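Side-chain contacts in cyclin homolog (Herpesvirus saimiri, PDB 2F2C), which is a viral D-type cyclin that may contribute to cellular transformation and rapid T-cell proliferation during latent infection of the host: residues D50-T53 against I54-W58; K91-L94 against Q95-A99. All coordinates share one frame; numbering follows the deposited sequence.

In the fold
Both contacts lie in the N-terminal cyclin domain and come in series along the chain: contact 1 near the start of helix 49-65, then, after helix 72-83, contact 2 where a loop runs into helix 94-109. Their centres are about 10 Å apart, and they touch. Leu-94 of contact 2 packs on Leu-55 and Asn-51 of contact 1, while Lys-91 lies against Asn-51 and Gln-95 against Trp-58. Helix 72-83 is shared, since Leu-80 meets Leu-55 and Leu-56 from one contact and Ile-97 from the other. The two helix beginnings are thus packed together within the all-helical cyclin domain.

Contact 1 (D50-T53 against I54-W58)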
# COMPACT_ATOMS: atom_id res chain seq x y z
N ASP A 50 12.65 22.73 19.56
CA ASP A 50 14.08 22.73 19.28
C ASP A 50 14.63 21.31 19.28
O ASP A 50 15.39 20.96 18.39
CB ASP A 50 14.86 23.62 20.25
CG ASP A 50 14.31 25.04 20.34
OD1 ASP A 50 14.94 25.88 21.04
OD2 ASP A 50 13.27 25.42 19.76
N ASN A 51 14.23 20.49 20.25
CA ASN A 51 14.64 19.07 20.27
C ASN A 51 14.20 18.36 19.01
O ASN A 51 14.98 17.63 18.41
CB ASN A 51 14.07 18.32 21.47
CG ASN A 51 14.37 18.99 22.78
OD1 ASN A 51 13.74 19.99 23.12
ND2 ASN A 51 15.30 18.43 23.53
N ARG A 52 12.95 18.57 18.61
CA ARG A 52 12.44 17.97 17.39
C ARG A 52 13.39 18.17 16.20
O ARG A 52 13.74 17.20 15.52
CB ARG A 52 11.04 18.51 17.08
CG ARG A 52 10.30 17.75 15.98
CD ARG A 52 8.93 18.31 15.70
NE ARG A 52 8.29 17.71 14.53
CZ ARG A 52 8.20 18.29 13.34
NH1 ARG A 52 8.73 19.49 13.13
NH2 ARG A 52 7.57 17.66 12.35
N THR A 53 13.84 19.41 15.98
CA THR A 53 14.68 19.72 14.81
C THR A 53 16.00 18.93 14.74
O THR A 53 16.42 18.51 13.65
CB THR A 53 14.99 21.24 14.71
OG1 THR A 53 13.82 22.00 15.04
CG2 THR A 53 15.28 21.63 13.26
N ILE A 54 16.66 18.74 15.88
CA ILE A 54 17.86 17.91 15.96
C ILE A 54 17.53 16.43 15.62
O ILE A 54 18.18 15.81 14.77
CB ILE A 54 18.54 18.09 17.35
CG1 ILE A 54 19.12 19.51 17.48
CG2 ILE A 54 19.64 17.09 17.54
CD1 ILE A 54 19.20 20.08 18.90
N LEU A 55 16.48 15.89 16.24
CA LEU A 55 16.14 14.49 16.10
C LEU A 55 15.71 14.16 14.69
O LEU A 55 16.04 13.09 14.16
CB LEU A 55 15.03 14.14 17.07
CG LEU A 55 14.38 12.78 16.86
CD1 LEU A 55 15.30 11.68 17.33
CD2 LEU A 55 13.04 12.77 17.62
N LEU A 56 14.96 15.07 14.07
CA LEU A 56 14.54 14.86 12.69
C LEU A 56 15.71 15.02 11.73
O LEU A 56 15.71 14.41 10.66
CB LEU A 56 13.39 15.79 12.33
CG LEU A 56 12.04 15.50 12.98
CD1 LEU A 56 10.98 16.42 12.37
CD2 LEU A 56 11.62 14.03 12.81
N THR A 57 16.71 15.84 12.11
CA THR A 57 17.96 15.97 11.35
C THR A 57 18.72 14.65 11.37
O THR A 57 19.25 14.22 10.36
CB THR A 57 18.81 17.11 11.92
OG1 THR A 57 18.21 18.36 11.56
CG2 THR A 57 20.14 17.18 11.23
N TRP A 58 18.76 14.00 12.52
CA TRP A 58 19.38 12.70 12.59
C TRP A 58 18.55 11.66 11.83
O TRP A 58 19.08 10.94 10.99
CB TRP A 58 19.56 12.33 14.05
CG TRP A 58 20.16 10.98 14.30
CD1 TRP A 58 21.45 10.60 14.09
CD2 TRP A 58 19.49 9.85 14.84
NE1 TRP A 58 21.63 9.29 14.46
CE2 TRP A 58 20.43 8.80 14.92
CE3 TRP A 58 18.18 9.61 15.27
CZ2 TRP A 58 20.11 7.54 15.41
CZ3 TRP A 58 17.85 8.35 15.74
CH2 TRP A 58 18.81 7.33 15.82
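Arg-52 and Leu-56, one helical turn apart, make the main side-chain contact. Methyl CD1 of Leu-56 sits over the centre of one face of the Arg-52 guanidinium, 3.5 Å from CZ, so this is an apolar group laid on a flat cation. A chi1 of -169° sets CG of the arginine opposite the amide N, and the chain then runs extended to NE, bringing the head over that methyl; the aliphatic part joins in, CG of Arg-52 lying 3.9 Å from CD1 of Leu-56. The charge is met outside the two segments, NH2 forming a salt bridge with Asp-81, which helps fix the head in place.

The polar contacts are the bonds expected along a helix, with one addition. Leu-55 N binds Asn-51 O at 3.2 Å and Leu-56 N binds Arg-52 O at 2.9 Å. Thr-53 O is gripped twice by Thr-57: the amide N comes from 3.1 Å, above the carbonyl plane, and the hydroxyl OG1 donates from 2.8 Å on the opposite face. A chi1 of -73° turns OG1 of Thr-57 back toward the preceding turn, where its proton is used by the helix itself.

On the exposed flank the contact is lighter: Ile-54 lies along the backbone of the turn before it, its CD1 3.9 Å from Asp-50 O. Asn-51, only partly exposed, has its OD1 hydrogen-bonded to the backbone N of Thr-48, just ahead of the segment.

Helix 72-83 supports the buried side, where Val-77 touches both Arg-52 and Leu-56. Helix 94-109 also packs against this part of helix 49-65, and loop residues Gln-187 and Ile-186 touch Thr-53 and Thr-57 respectively.

Contact 2 (K91-L94 against Q95-A99); sequences KKTL and QKIGA
Thr-93 meets two residues of the first helical turn, Ile-97 on the buried side and Lys-96 toward the partly exposed one. The tighter part gathers round Thr-93 O, which accepts a hydrogen bond from Ile-97 N at 3.2 Å. The same isoleucine lays its CG1 3.6 Å from Thr-93 O, while its CB comes to 3.5 Å from Leu-94 O. One residue on, Gly-98 N binds Leu-94 O at 3.1 Å. The buried side chain of Leu-94 packs on Trp-41 and Val-47 of the loops nearby; Ile-97 meets Tyr-83 of helix 72-83 and Gln-135 of helix 129-142.

Across the other side the packing is looser. OG1 of Thr-93, swung opposite the amide N by a chi1 of -171°, rests 3.6 Å from CE of Lys-96, where the two side chains cross. The lysine bends at chi3 (78°) and chi4 (88°), and its NZ is held by the backbone O of Glu-131. Gln-95 extends on the exposed flank, with Ser-123 as a neighbour.

Such a pattern belongs to a helix N-terminus: Thr-93 occupies the N-cap position of helix 94-109, although its hydroxyl makes no capping bond, and the loop that follows helix 72-83 passes here into helix 94-109 within the N-terminal cyclin domain.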
# COMPACT_ATOMS: atom_id res chain seq x y z
N LYS A 91 13.61 14.01 27.16
CA LYS A 91 14.85 14.33 26.42
C LYS A 91 15.83 13.16 26.39
O LYS A 91 16.48 12.93 25.37
CB LYS A 91 15.53 15.58 27.00
CG LYS A 91 14.86 16.90 26.59
CD LYS A 91 15.59 18.11 27.16
CE LYS A 91 14.83 19.41 26.90
NZ LYS A 91 15.26 20.50 27.84
N LYS A 92 15.92 12.43 27.50
CA LYS A 92 16.84 11.30 27.64
C LYS A 92 16.33 10.01 27.00
O LYS A 92 16.94 8.95 27.15
CB LYS A 92 17.20 11.09 29.12
N THR A 93 15.20 10.09 26.30
CA THR A 93 14.64 8.93 25.59
C THR A 93 14.14 9.26 24.16
O THR A 93 13.70 8.38 23.42
CB THR A 93 13.56 8.22 26.47
OG1 THR A 93 13.17 6.98 25.86
CG2 THR A 93 12.23 9.00 26.54
N LEU A 94 14.24 10.54 23.79
CA LEU A 94 13.74 11.04 22.52
C LEU A 94 14.35 10.30 21.36
O LEU A 94 13.67 10.00 20.38
CB LEU A 94 14.06 12.52 22.36
CG LEU A 94 12.97 13.49 21.92
CD1 LEU A 94 13.62 14.80 21.52
CD2 LEU A 94 12.09 12.97 20.80
N GLN A 95 15.63 9.99 21.47
CA GLN A 95 16.35 9.31 20.41
C GLN A 95 15.80 7.91 20.16
O GLN A 95 15.65 7.49 19.02
CB GLN A 95 17.84 9.27 20.71
CG GLN A 95 18.69 8.87 19.52
CD GLN A 95 20.16 9.17 19.67
OE1 GLN A 95 20.89 9.20 18.68
NE2 GLN A 95 20.62 9.38 20.91
N LYS A 96 15.49 7.19 21.24
CA LYS A 96 14.89 5.86 21.16
C LYS A 96 13.57 5.92 20.42
O LYS A 96 13.25 5.06 19.60
CB LYS A 96 14.69 5.29 22.56
CG LYS A 96 14.42 3.81 22.61
CD LYS A 96 14.86 3.22 23.94
CE LYS A 96 13.87 3.51 25.06
NZ LYS A 96 12.82 2.46 25.13
N ILE A 97 12.79 6.96 20.70
CA ILE A 97 11.48 7.10 20.07
C ILE A 97 11.65 7.25 18.57
O ILE A 97 11.05 6.50 17.79
CB ILE A 97 10.68 8.29 20.68
CG1 ILE A 97 10.37 8.01 22.16
CG2 ILE A 97 9.40 8.52 19.88
CD1 ILE A 97 9.82 9.20 22.95
N GLY A 98 12.48 8.22 18.18
CA GLY A 98 12.69 8.56 16.78
C GLY A 98 13.34 7.41 16.03
O GLY A 98 13.11 7.24 14.83
N ALA A 99 14.15 6.64 16.75
CA ALA A 99 14.77 5.45 16.18
C ALA A 99 13.69 4.45 15.82
O ALA A 99 13.73 3.88 14.75
CB ALA A 99 15.77 4.84 17.15